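Local coordinates for protein beta-N-acetylhexosaminidase (Thermotoga neapolitana, PDB 5BZA) that probably hydrolyses terminal non-reducing N-acetyl-D-hexosamine residues from N-acetyl-beta-D-hexosaminides as a member of glycoside hydrolase family 3, at residues B[63-68]-B[158-163]; B[163-166]-B[171-174]; B[185-188]-B[194-197]; B[240-245]-B[263-268]; B[246-251]-B[278-283]. All coordinates share one frame; numbering follows the deposited sequence.

The contacts belong to the TIM-barrel domain. Around the probable active site, at the C-terminal ends of the barrel strands, contacts 1 and 4 meet, because His161 and Asp245 bind one cadmium ion; His161 CD2 and Asp245 OD2 are 3.8 Å apart. Contact 2 continues from contact 1 through Pro163, their centres about 12 Å apart, and carries a second cadmium ion on Asp171 and His173. Contact 5 borders that loop, Met249 SD lying 3.6 Å from His173 CE1, and meets contact 4 where Met247 CE touches Phe265 CB at 3.5 Å. Contact 3 lies farther out, its centre about 29 Å from that of contact 5, yet Phe194 CZ reaches Phe162 N at 3.6 Å.

Contact 1 (B[63-68]-B[158-163]); sequences DHEGGQ and CIKHFP. With CD (cadmium ion), chain N.
Two positive groups grip Glu65 OE2: Lys160 NZ, which bonds to it at 2.7 Å in a salt bridge, and Arg130, which adds a second. The lysine arrives on the anti lone pair of OE2, the one turned away from OE1. Its own ammonium also bonds to the backbone O of Phe112, so NZ is shared between a charged acceptor and a neutral one, while Asp63 OD1 lies 4.4 Å from NZ, an opposite charge beyond salt-bridge distance. A lysine suits this place because its chain spans the distance from strand to loop: CG lies between the backbone N and the carbonyl carbon (chi1 64°), and from there the chain runs fully extended, crossing the glutamate obliquely.

Lys160 and His161 begin the KHFPGH sequence of family 3 N-acetylglucosaminidases. His161 follows a cis peptide bond, and its ring turns one face to Lys160 CB, which sits 3.7 Å above the plane towards the rim. Its NE2 binds a cadmium ion at 2.7 Å, a site completed by Asp245. On the other nitrogen, ND1 is hydrogen-bonded to Asp117, itself a zinc ligand in another structure of this protein, which here probably helps to fix the rotation of the imidazole.

In the barrel sheet strand 110-111 separates strand 59-62, which leads into the loop of Glu65, from strand 156-162, which carries Lys160. The salt bridge therefore spans one intervening strand, while Met207 of strand 205-208 packs against Lys160 and helix 192-198 covers Ile159 from outside.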
# COMPACT_ATOMS: atom_id res chain seq x y z
N ASP B 63 -13.30 -5.47 -2.70
CA ASP B 63 -13.77 -6.20 -1.53
C ASP B 63 -12.85 -6.02 -0.33
O ASP B 63 -12.72 -6.93 0.50
CB ASP B 63 -13.90 -7.71 -1.80
CG ASP B 63 -15.05 -8.06 -2.70
OD1 ASP B 63 -16.06 -7.34 -2.68
OD2 ASP B 63 -14.95 -9.09 -3.40
N HIS B 64 -12.19 -4.88 -0.24
CA HIS B 64 -11.23 -4.71 0.82
C HIS B 64 -11.91 -4.35 2.12
O HIS B 64 -12.06 -3.19 2.45
CB HIS B 64 -10.15 -3.67 0.45
CG HIS B 64 -9.00 -3.67 1.41
ND1 HIS B 64 -7.87 -4.43 1.20
CD2 HIS B 64 -8.85 -3.10 2.63
CE1 HIS B 64 -7.06 -4.28 2.24
NE2 HIS B 64 -7.63 -3.49 3.12
N GLU B 65 -12.28 -5.38 2.89
CA GLU B 65 -13.04 -5.20 4.12
C GLU B 65 -12.18 -4.82 5.29
O GLU B 65 -12.65 -4.21 6.27
CB GLU B 65 -13.80 -6.49 4.50
CG GLU B 65 -14.91 -6.87 3.53
CD GLU B 65 -15.62 -8.20 3.88
OE1 GLU B 65 -15.34 -8.83 4.92
OE2 GLU B 65 -16.51 -8.58 3.10
N GLY B 66 -10.94 -5.29 5.22
CA GLY B 66 -10.09 -5.27 6.40
C GLY B 66 -10.25 -6.62 7.07
O GLY B 66 -11.29 -7.30 6.91
N GLY B 67 -9.25 -7.03 7.83
CA GLY B 67 -9.26 -8.33 8.46
C GLY B 67 -9.10 -9.48 7.49
O GLY B 67 -8.10 -9.58 6.76
N GLN B 68 -10.09 -10.36 7.51
CA GLN B 68 -10.00 -11.60 6.78
C GLN B 68 -9.95 -11.34 5.25
O GLN B 68 -9.14 -11.92 4.53
CB GLN B 68 -11.19 -12.46 7.21
CG GLN B 68 -11.16 -13.91 6.86
CD GLN B 68 -12.41 -14.64 7.39
OE1 GLN B 68 -12.80 -14.48 8.56
NE2 GLN B 68 -13.09 -15.36 6.50
N CYS B 158 -20.82 0.22 0.72
CA CYS B 158 -21.90 -0.68 0.32
C CYS B 158 -22.13 -1.72 1.43
O CYS B 158 -21.36 -2.67 1.61
CB CYS B 158 -21.58 -1.38 -1.00
SG CYS B 158 -22.92 -2.45 -1.59
N ILE B 159 -23.18 -1.51 2.20
CA ILE B 159 -23.42 -2.39 3.33
C ILE B 159 -23.97 -3.73 2.84
O ILE B 159 -24.65 -3.78 1.85
CB ILE B 159 -24.37 -1.71 4.36
CG1 ILE B 159 -25.70 -1.31 3.73
CG2 ILE B 159 -23.66 -0.51 4.99
CD1 ILE B 159 -26.63 -0.59 4.71
N LYS B 160 -23.65 -4.80 3.54
CA LYS B 160 -23.99 -6.16 3.11
C LYS B 160 -24.08 -7.07 4.33
O LYS B 160 -23.50 -6.75 5.37
CB LYS B 160 -22.93 -6.67 2.10
CG LYS B 160 -21.54 -6.81 2.70
CD LYS B 160 -20.49 -7.08 1.62
CE LYS B 160 -19.10 -7.19 2.22
NZ LYS B 160 -18.09 -7.46 1.18
N HIS B 161 -24.81 -8.19 4.24
CA HIS B 161 -25.67 -8.52 3.11
C HIS B 161 -27.14 -8.50 3.53
O HIS B 161 -27.58 -9.34 4.33
CB HIS B 161 -25.33 -9.91 2.53
CG HIS B 161 -23.87 -10.25 2.50
ND1 HIS B 161 -23.13 -10.55 3.63
CD2 HIS B 161 -23.02 -10.38 1.45
CE1 HIS B 161 -21.89 -10.83 3.28
NE2 HIS B 161 -21.79 -10.72 1.98
N PHE B 162 -27.90 -7.57 2.97
CA PHE B 162 -29.29 -7.37 3.35
C PHE B 162 -30.15 -8.63 3.05
O PHE B 162 -30.13 -9.12 1.92
CB PHE B 162 -29.85 -6.16 2.60
CG PHE B 162 -31.33 -5.98 2.76
CD1 PHE B 162 -31.84 -5.28 3.84
CD2 PHE B 162 -32.20 -6.57 1.86
CE1 PHE B 162 -33.20 -5.16 4.00
CE2 PHE B 162 -33.58 -6.46 2.05
CZ PHE B 162 -34.06 -5.75 3.10
N PRO B 163 -30.99 -9.07 4.02
CA PRO B 163 -31.28 -8.45 5.31
C PRO B 163 -30.44 -9.02 6.47
O PRO B 163 -30.73 -8.77 7.63
CB PRO B 163 -32.77 -8.79 5.52
CG PRO B 163 -32.89 -10.20 4.90
CD PRO B 163 -31.95 -10.16 3.69
CD CD N . -20.53 -11.98 -0.07

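Contact 2 (B[163-166]-B[171-174]); sequences PGHG and DSHY. With CD (cadmium ion), chain O.
His165 and Ser172 face each other from two irregular limbs of one loop, the excursion that follows strand 156-162 of the TIM barrel; the nearest CA atoms, those of His165 and Asp171, are 9.3 Å apart. Gly164 has backbone angles at which a CB would run into the preceding carbonyl O, so glycine belongs there. His165 reaches out with its CG opposite the backbone N (chi1 -161°), and NE2 donates to Ser172 OG at 3.1 Å. The bond is nearly straight, 165°, and lies close to the ring plane. Ser172 OG also has a weak bond to His210 O, and the His165 ring packs edge-to-face with His161. Without the imidazole, as with an alanine here, the serine would probably lose its link to the other limb and His161 its aromatic neighbour.

Asp171 and His173 are probably the Asp-His dyad found on this loop in NagZ-type enzymes, where the histidine serves as general acid/base; here cadmium is bound to it. An Asx turn, His173 N donating to Asp171 OD1 at 2.7 Å, brings the two together. Asp171 grips the metal with both oxygens, and His173 ND1 binds the cadmium ion at 2.6 Å.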
# COMPACT_ATOMS: atom_id res chain seq x y z
N PRO B 163 -30.99 -9.07 4.02
CA PRO B 163 -31.28 -8.45 5.31
C PRO B 163 -30.44 -9.02 6.47
O PRO B 163 -30.73 -8.77 7.63
CB PRO B 163 -32.77 -8.79 5.52
CG PRO B 163 -32.89 -10.20 4.90
CD PRO B 163 -31.95 -10.16 3.69
N GLY B 164 -29.43 -9.82 6.17
CA GLY B 164 -28.58 -10.33 7.22
C GLY B 164 -28.29 -11.79 6.98
O GLY B 164 -29.22 -12.61 6.92
N HIS B 165 -26.98 -12.10 6.94
CA HIS B 165 -26.46 -13.38 6.47
C HIS B 165 -25.92 -14.21 7.65
O HIS B 165 -25.45 -15.34 7.48
CB HIS B 165 -25.33 -13.12 5.43
CG HIS B 165 -25.00 -14.27 4.53
ND1 HIS B 165 -24.66 -15.53 4.99
CD2 HIS B 165 -24.91 -14.34 3.17
CE1 HIS B 165 -24.40 -16.33 3.97
NE2 HIS B 165 -24.56 -15.63 2.85
N GLY B 166 -25.97 -13.65 8.85
CA GLY B 166 -25.20 -14.20 9.94
C GLY B 166 -25.70 -15.50 10.53
O GLY B 166 -24.89 -16.32 11.01
N ASP B 171 -22.82 -21.43 3.07
CA ASP B 171 -22.12 -20.47 2.23
C ASP B 171 -22.74 -20.31 0.82
O ASP B 171 -22.79 -21.28 0.08
CB ASP B 171 -20.66 -20.92 2.14
CG ASP B 171 -19.77 -19.92 1.46
OD1 ASP B 171 -20.14 -19.47 0.35
OD2 ASP B 171 -18.69 -19.61 2.04
N SER B 172 -23.11 -19.09 0.43
CA SER B 172 -23.77 -18.88 -0.88
C SER B 172 -22.93 -19.30 -2.09
O SER B 172 -23.49 -19.44 -3.19
CB SER B 172 -24.17 -17.41 -1.11
OG SER B 172 -24.71 -16.77 0.01
N HIS B 173 -21.60 -19.44 -1.95
CA HIS B 173 -20.80 -19.91 -3.08
C HIS B 173 -21.08 -21.42 -3.31
O HIS B 173 -20.91 -21.92 -4.43
CB HIS B 173 -19.29 -19.66 -2.90
CG HIS B 173 -18.86 -18.23 -3.11
ND1 HIS B 173 -18.98 -17.26 -2.14
CD2 HIS B 173 -18.37 -17.60 -4.21
CE1 HIS B 173 -18.54 -16.10 -2.61
NE2 HIS B 173 -18.17 -16.28 -3.87
N TYR B 174 -21.52 -22.13 -2.27
CA TYR B 174 -21.72 -23.58 -2.37
C TYR B 174 -23.21 -24.00 -2.57
O TYR B 174 -23.52 -24.85 -3.41
CB TYR B 174 -21.12 -24.27 -1.14
CG TYR B 174 -19.64 -23.90 -0.92
CD1 TYR B 174 -18.80 -23.63 -2.01
CD2 TYR B 174 -19.10 -23.83 0.36
CE1 TYR B 174 -17.46 -23.29 -1.82
CE2 TYR B 174 -17.75 -23.49 0.56
CZ TYR B 174 -16.94 -23.22 -0.54
OH TYR B 174 -15.61 -22.87 -0.36
CD CD O . -17.94 -17.99 0.11

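Contact 3 (B[185-188]-B[194-197]); sequences ELWR and FRRI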
# COMPACT_ATOMS: atom_id res chain seq x y z
N GLU B 185 -38.05 -11.19 14.34
CA GLU B 185 -36.66 -11.34 14.78
C GLU B 185 -35.61 -10.66 13.87
O GLU B 185 -34.65 -10.06 14.38
CB GLU B 185 -36.32 -12.80 14.91
CG GLU B 185 -34.98 -13.00 15.56
CD GLU B 185 -34.50 -14.42 15.44
OE1 GLU B 185 -35.30 -15.27 15.00
OE2 GLU B 185 -33.34 -14.69 15.76
N LEU B 186 -35.76 -10.78 12.55
CA LEU B 186 -34.88 -10.10 11.61
C LEU B 186 -34.97 -8.61 11.85
O LEU B 186 -33.94 -7.89 11.86
CB LEU B 186 -35.26 -10.40 10.16
CG LEU B 186 -34.99 -11.82 9.68
CD1 LEU B 186 -35.52 -12.04 8.23
CD2 LEU B 186 -33.51 -12.10 9.77
N TRP B 187 -36.20 -8.12 12.03
CA TRP B 187 -36.42 -6.71 12.27
C TRP B 187 -35.71 -6.25 13.54
O TRP B 187 -35.09 -5.19 13.56
CB TRP B 187 -37.88 -6.38 12.40
CG TRP B 187 -38.13 -4.88 12.56
CD1 TRP B 187 -38.34 -4.19 13.73
CD2 TRP B 187 -38.17 -3.90 11.51
NE1 TRP B 187 -38.51 -2.84 13.46
CE2 TRP B 187 -38.43 -2.65 12.10
CE3 TRP B 187 -38.02 -3.97 10.11
CZ2 TRP B 187 -38.56 -1.48 11.36
CZ3 TRP B 187 -38.15 -2.79 9.36
CH2 TRP B 187 -38.41 -1.56 9.99
N ARG B 188 -35.81 -7.05 14.59
CA ARG B 188 -35.20 -6.68 15.87
C ARG B 188 -33.67 -6.75 15.91
O ARG B 188 -33.03 -6.03 16.68
CB ARG B 188 -35.72 -7.59 16.98
CG ARG B 188 -37.11 -7.29 17.49
CD ARG B 188 -37.29 -7.97 18.86
NE ARG B 188 -37.31 -9.45 18.78
CZ ARG B 188 -36.25 -10.25 18.95
NH1 ARG B 188 -36.40 -11.57 18.85
NH2 ARG B 188 -35.05 -9.74 19.24
N PHE B 194 -28.60 -2.23 9.68
CA PHE B 194 -29.08 -1.64 8.42
C PHE B 194 -29.96 -0.38 8.64
O PHE B 194 -29.81 0.64 7.94
CB PHE B 194 -29.80 -2.67 7.56
CG PHE B 194 -28.90 -3.77 7.02
CD1 PHE B 194 -28.63 -4.92 7.78
CD2 PHE B 194 -28.35 -3.68 5.75
CE1 PHE B 194 -27.80 -5.93 7.28
CE2 PHE B 194 -27.53 -4.70 5.24
CZ PHE B 194 -27.26 -5.83 6.02
N ARG B 195 -30.89 -0.49 9.59
CA ARG B 195 -31.77 0.60 9.97
C ARG B 195 -30.96 1.80 10.47
O ARG B 195 -31.29 2.97 10.19
CB ARG B 195 -32.77 0.12 11.03
CG ARG B 195 -33.83 -0.86 10.47
CD ARG B 195 -34.61 -1.69 11.53
NE ARG B 195 -35.28 -0.85 12.52
CZ ARG B 195 -35.44 -1.19 13.80
NH1 ARG B 195 -35.02 -2.38 14.25
NH2 ARG B 195 -36.05 -0.35 14.63
N ARG B 196 -29.91 1.52 11.23
CA ARG B 196 -29.04 2.56 11.76
C ARG B 196 -28.41 3.37 10.62
O ARG B 196 -28.34 4.63 10.68
CB ARG B 196 -27.94 1.96 12.65
CG ARG B 196 -27.02 3.02 13.36
CD ARG B 196 -27.80 3.89 14.37
NE ARG B 196 -28.60 3.07 15.29
CZ ARG B 196 -28.14 2.44 16.37
NH1 ARG B 196 -26.86 2.55 16.72
NH2 ARG B 196 -28.99 1.71 17.11
N ILE B 197 -27.95 2.67 9.59
CA ILE B 197 -27.37 3.38 8.46
C ILE B 197 -28.46 4.20 7.72
O ILE B 197 -28.23 5.38 7.35
CB ILE B 197 -26.66 2.43 7.42
CG1 ILE B 197 -25.64 1.47 8.09
CG2 ILE B 197 -26.10 3.25 6.24
CD1 ILE B 197 -24.80 2.10 9.16
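The indole of Trp187 and the guanidinium of Arg195 lie flat on one another, a cation-pi stack joining helix 183-188 to helix 192-198 on the outside of the TIM barrel. Their centres are 4.0 Å apart and the planes differ by 18°. The guanidinium does not cover the middle of the indole: Arg195 NE stands over one face towards its rim, 3.5 Å from Trp187 CZ2, whereas the indole nitrogen NE1 sits over the centre of the guanidinium, 3.5 Å from Arg195 CZ. Arg195 CD completes the overlap with a CH-pi contact above the six-membered ring, 3.9 Å from its centroid. Two groups thus share the same aromatic face, the charge nearer the five-membered ring and the methylene over the other.

Arginine suits this surface position because it is both flat and charged, and a broad indole can carry the whole end of its chain. The bend at chi3 (56°) lays the guanidinium against the ring, while Trp187, its CG opposite the backbone N, swings its indole towards the second helix. Leu236 touches the arginine from a nearby loop, and the next-door Phe194 turns inward onto Ile159. The stack is supplemented by a weak, bent hydrogen bond, 122° at the hydrogen, from Arg195 NH1 to Trp187 O at 2.9 Å.

Contact 4 (B[240-245]-B[263-268]); sequences GLVLSD and RFFIEA
Phe265 drives its ring from helix 258-268 against residues 242-244 of the strand segment, and its torsions explain the fit. CG stands opposite the backbone N (chi1 173°), carrying the phenyl straight out from the helix, and chi2 of 79° turns one face to Ser244. The CB of that serine lies over the face, 4.2 Å from the ring centroid and 29° off the normal, a CH-pi contact. The leading end of the ring presses on the backbone, CE1 being 3.4 Å from Ser244 N. Val242 O comes instead to the ring edge, near its plane, 3.6 Å from CZ, where the slightly positive C-H rim can meet a carbonyl oxygen. Val242 CG1 adds a looser apolar touch to CE1.

Serine suits the place because its two ends do different work. With OG between the backbone N and the carbonyl carbon, the hydroxyl donates to Asp245 O at 2.6 Å, tilted from the carbonyl plane, and is also bonded to Leu274 N, leaving CB to meet the aromatic face. Were leucine to replace Phe265, the flat face under Ser244 CB would be gone and a gap would probably open beside Ser244 CB and Val242 O.

Met247 and Ile273 also touch the phenylalanine. Strand 241-243, helix 258-268 and strand 273-275 make a beta-alpha-beta crossover between parallel strands; the backbone bonds of Val242 to Asn271 and Met272 bring the strands together where the TIM barrel closes, just before the cadmium-binding Asp245.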
# COMPACT_ATOMS: atom_id res chain seq x y z
N GLY B 240 -31.98 4.36 -2.24
CA GLY B 240 -30.69 4.41 -2.89
C GLY B 240 -30.43 3.21 -3.77
O GLY B 240 -31.34 2.52 -4.21
N LEU B 241 -29.14 2.96 -4.01
CA LEU B 241 -28.68 1.94 -4.93
C LEU B 241 -28.64 0.56 -4.28
O LEU B 241 -28.05 0.38 -3.19
CB LEU B 241 -27.28 2.34 -5.46
CG LEU B 241 -26.53 1.39 -6.40
CD1 LEU B 241 -27.30 1.19 -7.73
CD2 LEU B 241 -25.10 1.90 -6.68
N VAL B 242 -29.30 -0.40 -4.94
CA VAL B 242 -29.33 -1.79 -4.49
C VAL B 242 -28.66 -2.70 -5.49
O VAL B 242 -29.03 -2.74 -6.67
CB VAL B 242 -30.82 -2.31 -4.29
CG1 VAL B 242 -30.87 -3.87 -4.08
CG2 VAL B 242 -31.50 -1.58 -3.17
N LEU B 243 -27.71 -3.50 -5.00
CA LEU B 243 -26.96 -4.46 -5.82
C LEU B 243 -27.21 -5.88 -5.43
O LEU B 243 -27.32 -6.18 -4.26
CB LEU B 243 -25.44 -4.25 -5.68
CG LEU B 243 -24.59 -3.27 -6.47
CD1 LEU B 243 -25.14 -1.87 -6.34
CD2 LEU B 243 -23.23 -3.36 -5.81
N SER B 244 -27.19 -6.78 -6.41
CA SER B 244 -27.14 -8.18 -6.06
C SER B 244 -25.78 -8.54 -5.49
O SER B 244 -24.75 -7.88 -5.79
CB SER B 244 -27.45 -9.04 -7.29
OG SER B 244 -26.36 -9.15 -8.20
N ASP B 245 -25.72 -9.61 -4.70
CA ASP B 245 -24.43 -10.29 -4.56
C ASP B 245 -24.18 -10.92 -5.95
O ASP B 245 -25.05 -10.87 -6.81
CB ASP B 245 -24.43 -11.33 -3.44
CG ASP B 245 -23.03 -11.58 -2.90
OD1 ASP B 245 -22.06 -11.13 -3.57
OD2 ASP B 245 -22.87 -12.25 -1.84
N ARG B 263 -34.77 -11.22 -14.15
CA ARG B 263 -36.18 -10.83 -14.03
C ARG B 263 -36.54 -10.59 -12.58
O ARG B 263 -37.06 -9.54 -12.22
CB ARG B 263 -37.15 -11.90 -14.57
CG ARG B 263 -38.60 -11.36 -14.71
CD ARG B 263 -39.69 -12.45 -14.94
NE ARG B 263 -39.16 -13.63 -15.62
CZ ARG B 263 -38.89 -14.79 -15.01
NH1 ARG B 263 -39.14 -14.95 -13.69
NH2 ARG B 263 -38.39 -15.79 -15.72
N PHE B 264 -36.29 -11.59 -11.75
CA PHE B 264 -36.69 -11.50 -10.36
C PHE B 264 -35.98 -10.30 -9.70
O PHE B 264 -36.63 -9.48 -9.05
CB PHE B 264 -36.38 -12.79 -9.59
CG PHE B 264 -37.39 -13.90 -9.80
CD1 PHE B 264 -38.74 -13.62 -9.87
CD2 PHE B 264 -36.97 -15.24 -9.92
CE1 PHE B 264 -39.67 -14.65 -10.04
CE2 PHE B 264 -37.87 -16.27 -10.10
CZ PHE B 264 -39.25 -15.98 -10.15
N PHE B 265 -34.66 -10.19 -9.88
CA PHE B 265 -33.94 -9.12 -9.20
C PHE B 265 -34.47 -7.74 -9.59
O PHE B 265 -34.74 -6.90 -8.73
CB PHE B 265 -32.44 -9.22 -9.50
CG PHE B 265 -31.64 -8.07 -8.97
CD1 PHE B 265 -31.28 -8.00 -7.63
CD2 PHE B 265 -31.25 -7.04 -9.83
CE1 PHE B 265 -30.52 -6.92 -7.16
CE2 PHE B 265 -30.48 -5.96 -9.35
CZ PHE B 265 -30.12 -5.90 -8.03
N ILE B 266 -34.65 -7.49 -10.88
CA ILE B 266 -35.06 -6.14 -11.27
C ILE B 266 -36.52 -5.87 -10.90
O ILE B 266 -36.87 -4.80 -10.38
CB ILE B 266 -34.80 -5.91 -12.76
CG1 ILE B 266 -33.29 -5.91 -13.02
CG2 ILE B 266 -35.35 -4.55 -13.19
CD1 ILE B 266 -32.54 -4.79 -12.29
N GLU B 267 -37.37 -6.86 -11.15
CA GLU B 267 -38.77 -6.75 -10.77
C GLU B 267 -38.91 -6.61 -9.25
O GLU B 267 -39.93 -6.09 -8.77
CB GLU B 267 -39.56 -7.94 -11.31
CG GLU B 267 -39.86 -7.77 -12.80
CD GLU B 267 -40.76 -6.56 -13.08
OE1 GLU B 267 -41.82 -6.44 -12.43
OE2 GLU B 267 -40.40 -5.71 -13.92
N ALA B 268 -37.92 -7.14 -8.50
CA ALA B 268 -37.89 -7.08 -7.04
C ALA B 268 -37.55 -5.70 -6.50
O ALA B 268 -37.76 -5.41 -5.32
CB ALA B 268 -36.95 -8.11 -6.47

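Contact 5 (B[246-251]-B[278-283]); sequences AMEMKA and FRDLPV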
# COMPACT_ATOMS: atom_id res chain seq x y z
N ALA B 246 -23.01 -11.51 -6.20
CA ALA B 246 -22.68 -11.95 -7.58
C ALA B 246 -23.65 -13.03 -8.07
O ALA B 246 -23.78 -14.08 -7.44
CB ALA B 246 -21.25 -12.46 -7.67
N MET B 247 -24.31 -12.78 -9.20
CA MET B 247 -25.40 -13.67 -9.66
C MET B 247 -24.95 -15.06 -10.04
O MET B 247 -25.75 -15.99 -10.02
CB MET B 247 -26.11 -13.05 -10.87
CG MET B 247 -27.03 -11.92 -10.54
SD MET B 247 -28.42 -12.37 -9.47
CE MET B 247 -29.33 -10.83 -9.57
N GLU B 248 -23.68 -15.21 -10.40
CA GLU B 248 -23.16 -16.49 -10.87
C GLU B 248 -23.04 -17.44 -9.69
O GLU B 248 -22.92 -18.63 -9.88
CB GLU B 248 -21.77 -16.33 -11.54
CG GLU B 248 -21.78 -15.49 -12.83
CD GLU B 248 -21.41 -14.04 -12.55
OE1 GLU B 248 -21.67 -13.58 -11.41
OE2 GLU B 248 -20.84 -13.37 -13.46
N MET B 249 -23.03 -16.92 -8.47
CA MET B 249 -22.91 -17.80 -7.33
C MET B 249 -24.00 -18.92 -7.31
O MET B 249 -25.14 -18.72 -7.73
CB MET B 249 -22.94 -17.00 -6.03
CG MET B 249 -21.59 -16.48 -5.58
SD MET B 249 -21.71 -15.45 -4.08
CE MET B 249 -22.49 -14.07 -4.74
N LYS B 250 -23.58 -20.10 -6.87
CA LYS B 250 -24.33 -21.33 -6.99
C LYS B 250 -25.72 -21.20 -6.35
O LYS B 250 -26.70 -21.72 -6.87
CB LYS B 250 -23.53 -22.45 -6.33
CG LYS B 250 -22.71 -23.29 -7.29
CD LYS B 250 -21.60 -24.04 -6.54
CE LYS B 250 -20.71 -24.80 -7.51
NZ LYS B 250 -21.57 -25.59 -8.46
N ALA B 251 -25.78 -20.49 -5.21
CA ALA B 251 -27.03 -20.24 -4.52
C ALA B 251 -28.08 -19.72 -5.48
O ALA B 251 -29.26 -20.08 -5.38
CB ALA B 251 -26.83 -19.27 -3.37
N PHE B 278 -16.58 -10.51 -15.87
CA PHE B 278 -16.98 -9.59 -16.94
C PHE B 278 -17.33 -10.35 -18.20
O PHE B 278 -18.13 -9.90 -19.01
CB PHE B 278 -15.86 -8.57 -17.24
CG PHE B 278 -14.62 -9.19 -17.86
CD1 PHE B 278 -13.63 -9.76 -17.05
CD2 PHE B 278 -14.45 -9.21 -19.25
CE1 PHE B 278 -12.48 -10.34 -17.62
CE2 PHE B 278 -13.31 -9.77 -19.82
CZ PHE B 278 -12.32 -10.35 -19.01
N ARG B 279 -16.73 -11.52 -18.36
CA ARG B 279 -17.04 -12.35 -19.50
C ARG B 279 -18.51 -12.81 -19.49
O ARG B 279 -19.03 -13.16 -20.53
CB ARG B 279 -16.07 -13.54 -19.57
CG ARG B 279 -14.60 -13.14 -19.77
CD ARG B 279 -13.65 -14.34 -19.76
NE ARG B 279 -12.28 -13.97 -20.15
CZ ARG B 279 -11.24 -13.85 -19.32
NH1 ARG B 279 -11.39 -14.18 -18.03
NH2 ARG B 279 -10.04 -13.46 -19.80
N ASP B 280 -19.19 -12.80 -18.33
CA ASP B 280 -20.63 -13.11 -18.32
C ASP B 280 -21.51 -11.95 -18.75
O ASP B 280 -22.72 -12.12 -18.86
CB ASP B 280 -21.09 -13.55 -16.93
CG ASP B 280 -20.53 -14.85 -16.54
OD1 ASP B 280 -20.40 -15.74 -17.41
OD2 ASP B 280 -20.16 -14.99 -15.36
N LEU B 281 -20.93 -10.78 -18.94
CA LEU B 281 -21.77 -9.61 -19.18
C LEU B 281 -22.68 -9.77 -20.42
O LEU B 281 -23.86 -9.46 -20.34
CB LEU B 281 -20.93 -8.35 -19.30
CG LEU B 281 -21.72 -7.06 -19.56
CD1 LEU B 281 -22.83 -6.90 -18.53
CD2 LEU B 281 -20.79 -5.86 -19.51
N PRO B 282 -22.15 -10.27 -21.56
CA PRO B 282 -23.08 -10.37 -22.69
C PRO B 282 -24.34 -11.25 -22.43
O PRO B 282 -25.45 -10.78 -22.69
CB PRO B 282 -22.20 -10.96 -23.80
CG PRO B 282 -20.83 -10.51 -23.46
CD PRO B 282 -20.77 -10.58 -21.95
N VAL B 283 -24.19 -12.48 -21.93
CA VAL B 283 -25.37 -13.30 -21.65
C VAL B 283 -26.39 -12.54 -20.81
O VAL B 283 -27.49 -12.22 -21.29
CB VAL B 283 -25.03 -14.60 -20.94
CG1 VAL B 283 -26.29 -15.34 -20.66
CG2 VAL B 283 -24.14 -15.43 -21.84
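A type I beta turn from Ala246 to Met249, closed by Met249 N to Ala246 O at 3.1 Å, presents Glu248 to Asp280 on a helically coiled piece, 278-280, that leads into helix 281-293; the CA atoms of the two acids are 8.6 Å apart. Both segments follow neighbouring strands of the TIM barrel, 241-243 and 273-275, and run from loop into helix, so this contact joins the segments that follow the last two barrel strands, where the ring of strands closes.

The acids approach from opposite directions, with their carboxylate planes 50° apart. The glutamate gets there by a bend: CG lies opposite the carbonyl carbon (chi1 -64°), and then chi2 of 96° swings the carboxylate aside. The CB of Asp280 points toward the turn, and its short chain carries OD2 to the glutamate.

Glutamate is long enough to reach Asp280 while its carboxylate also meets the amides of Asp276 and Asn277. Its OE1 accepts a hydrogen bond from Asp276 N, and OE2 a weak one from Asn277 N, which probably offsets part of the negative charge. Leu275 of strand 273-275 packs beside its chain. Beyond Asp280, Leu281 turns away from the pair and packs on that strand and on strand 9-13. Between the acids themselves the approach is so near that one of the two groups probably holds a proton, and the apparent acidity of the pair is likely to be shifted: Glu248 OE2 comes within 2.6 Å of Asp280 OD2.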